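Local coordinates for uncharacterized protein DR_0571 (Deinococcus radiodurans R1, PDB 3C4N), which is of uncharacterized function but binds ADP and probably works as an FAD-dependent oxidoreductase, at residues A44-A49 with P377-L382. Sequence-based numbering, arbitrary orientation.
Sequences AGRMGA and PLADTL. With ADP (adenosine-5'-diphosphate), chain C.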
loop_
_atom_site.group_PDB
_atom_site.type_symbol
_atom_site.label_atom_id
_atom_site.label_comp_id
_atom_site.label_asym_id
_atom_site.label_seq_id
_atom_site.Cartn_x
_atom_site.Cartn_y
_atom_site.Cartn_z
ATOM N N ALA A 44 -5.076 -8.812 4.643
ATOM C CA ALA A 44 -5.433 -7.421 4.831
ATOM C C ALA A 44 -6.931 -7.145 4.739
ATOM O O ALA A 44 -7.339 -6.065 4.326
ATOM C CB ALA A 44 -4.659 -6.531 3.840
ATOM N N GLY A 45 -7.750 -8.118 5.127
ATOM C CA GLY A 45 -9.196 -7.921 5.111
ATOM C C GLY A 45 -9.587 -7.180 6.381
ATOM O O GLY A 45 -8.703 -6.654 7.047
ATOM N N ARG A 46 -10.872 -7.136 6.731
ATOM C CA ARG A 46 -11.304 -6.426 7.938
ATOM C C ARG A 46 -10.534 -6.827 9.204
ATOM O O ARG A 46 -10.125 -5.977 9.983
ATOM C CB ARG A 46 -12.810 -6.632 8.181
ATOM C CG ARG A 46 -13.171 -8.018 8.701
ATOM C CD ARG A 46 -14.670 -8.291 8.687
ATOM N NE ARG A 46 -15.452 -7.232 9.324
ATOM C CZ ARG A 46 -16.766 -7.105 9.181
ATOM N NH1 ARG A 46 -17.417 -6.117 9.773
ATOM N NH2 ARG A 46 -17.429 -7.974 8.435
HETATM N N MSE A 47 -10.343 -8.123 9.404
HETATM C CA MSE A 47 -9.638 -8.634 10.567
HETATM C C MSE A 47 -8.154 -8.290 10.621
HETATM O O MSE A 47 -7.700 -7.650 11.568
HETATM C CB MSE A 47 -9.831 -10.149 10.644
HETATM C CG MSE A 47 -11.328 -10.568 10.874
HETATM SE SE MSE A 47 -12.291 -9.685 12.385
HETATM C CE MSE A 47 -11.140 -10.212 13.863
ATOM N N GLY A 48 -7.394 -8.729 9.619
ATOM C CA GLY A 48 -5.965 -8.442 9.585
ATOM C C GLY A 48 -5.648 -6.951 9.543
ATOM O O GLY A 48 -4.745 -6.445 10.211
ATOM N N ALA A 49 -6.405 -6.230 8.742
ATOM C CA ALA A 49 -6.200 -4.801 8.631
ATOM C C ALA A 49 -6.453 -4.123 9.975
ATOM O O ALA A 49 -5.715 -3.224 10.358
ATOM C CB ALA A 49 -7.126 -4.218 7.565
ATOM N N PRO A 377 -19.386 -15.031 10.474
ATOM C CA PRO A 377 -20.737 -14.468 10.308
ATOM C C PRO A 377 -21.157 -13.375 11.290
ATOM O O PRO A 377 -22.145 -12.676 11.057
ATOM C CB PRO A 377 -21.647 -15.702 10.391
ATOM C CG PRO A 377 -20.784 -16.785 9.843
ATOM C CD PRO A 377 -19.441 -16.505 10.503
ATOM N N LEU A 378 -20.424 -13.214 12.385
ATOM C CA LEU A 378 -20.801 -12.165 13.337
ATOM C C LEU A 378 -19.777 -11.029 13.365
ATOM O O LEU A 378 -19.882 -10.104 14.177
ATOM C CB LEU A 378 -20.983 -12.738 14.751
ATOM C CG LEU A 378 -22.131 -13.745 14.961
ATOM C CD1 LEU A 378 -22.062 -14.285 16.366
ATOM C CD2 LEU A 378 -23.479 -13.105 14.713
ATOM N N ALA A 379 -18.819 -11.076 12.445
ATOM C CA ALA A 379 -17.778 -10.059 12.393
ATOM C C ALA A 379 -18.280 -8.611 12.367
ATOM O O ALA A 379 -17.589 -7.709 12.839
ATOM C CB ALA A 379 -16.853 -10.312 11.212
ATOM N N ASP A 380 -19.466 -8.369 11.825
ATOM C CA ASP A 380 -19.961 -7.002 11.796
ATOM C C ASP A 380 -20.262 -6.474 13.209
ATOM O O ASP A 380 -20.147 -5.274 13.464
ATOM C CB ASP A 380 -21.201 -6.889 10.884
ATOM C CG ASP A 380 -20.886 -7.228 9.405
ATOM O OD1 ASP A 380 -19.847 -6.745 8.877
ATOM O OD2 ASP A 380 -21.687 -7.967 8.777
ATOM N N THR A 381 -20.618 -7.361 14.134
ATOM C CA THR A 381 -20.919 -6.918 15.497
ATOM C C THR A 381 -19.765 -7.095 16.483
ATOM O O THR A 381 -19.673 -6.364 17.468
ATOM C CB THR A 381 -22.144 -7.668 16.070
ATOM O OG1 THR A 381 -23.280 -7.453 15.222
ATOM C CG2 THR A 381 -22.472 -7.171 17.482
ATOM N N LEU A 382 -18.883 -8.048 16.200
ATOM C CA LEU A 382 -17.779 -8.369 17.098
ATOM C C LEU A 382 -16.364 -8.393 16.494
ATOM O O LEU A 382 -15.405 -8.687 17.207
ATOM C CB LEU A 382 -18.061 -9.743 17.712
ATOM C CG LEU A 382 -19.460 -9.978 18.302
ATOM C CD1 LEU A 382 -19.702 -11.467 18.514
ATOM C CD2 LEU A 382 -19.600 -9.222 19.595
HETATM P PB ADP C . -11.568 -11.609 7.063
HETATM O O1B ADP C . -11.457 -12.555 8.172
HETATM O O2B ADP C . -11.194 -10.126 7.536
HETATM O O3B ADP C . -13.068 -11.616 6.465
HETATM P PA ADP C . -11.023 -11.767 4.475
HETATM O O1A ADP C . -11.474 -13.050 3.904
HETATM O O2A ADP C . -12.241 -10.702 4.400
HETATM O O3A ADP C . -10.498 -11.965 5.978
HETATM O "O5'" ADP C . -9.681 -11.203 3.812
HETATM C "C5'" ADP C . -8.601 -11.731 4.520
HETATM C "C4'" ADP C . -7.344 -11.667 3.693
HETATM O "O4'" ADP C . -6.248 -12.618 3.691
HETATM C "C3'" ADP C . -8.028 -11.757 2.365
HETATM O "O3'" ADP C . -8.500 -10.467 1.971
HETATM C "C2'" ADP C . -6.976 -12.342 1.419
HETATM O "O2'" ADP C . -6.752 -11.451 0.313
HETATM C "C1'" ADP C . -5.736 -12.537 2.335
HETATM N N9 ADP C . -5.073 -13.794 2.200
HETATM C C8 ADP C . -5.722 -15.039 2.175
HETATM N N7 ADP C . -4.822 -15.992 2.002
HETATM C C5 ADP C . -3.583 -15.435 1.954
HETATM C C6 ADP C . -2.251 -15.922 1.909
HETATM N N6 ADP C . -1.967 -17.273 2.202
HETATM N N1 ADP C . -1.230 -15.038 1.847
HETATM C C2 ADP C . -1.444 -13.723 1.862
HETATM N N3 ADP C . -2.620 -13.220 1.964
HETATM C C4 ADP C . -3.750 -14.027 2.093
#
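The Rossmann-type nucleotide site of this protein is tied to the start of helix 379-398 by Arg46, in the first turn of helix 46-58, which grips Asp380. Gly45 and Gly48 fit the GxGxxG pattern of the glycine-rich turn that brings the start of helix 46-58 up to the diphosphate. The Met47 backbone N-H points almost straight at ADP O2B, 2.9 Å from N and with an angle of 173° at the hydrogen, while Thr79 OG1 binds both the nucleotide and Arg46 N. A chi1 of 74° tucks Arg46 CG in between the two backbone branches, 3.1 Å from ADP O2B, and the chain then runs on past the phosphate, bending at chi3. The guanidinium meets Asp380 end-on: NH1 and NH2 each donate to the single oxygen OD1 at 2.7 Å, a salt bridge with both bonds distinctly bent. A methyl group, Ala379 CB, sits over one guanidinium face near its rim, 3.7 Å from Arg46 NH2. A leucine in place of Arg46 would probably leave the buried Asp380 carboxylate without its countercharge and loosen the tie between the two helix starts. OD1 lies in the guanidinium plane, yet the two flat groups are turned 51° apart, and NH1 and NH2 approach OD1 from the same face of the carboxylate.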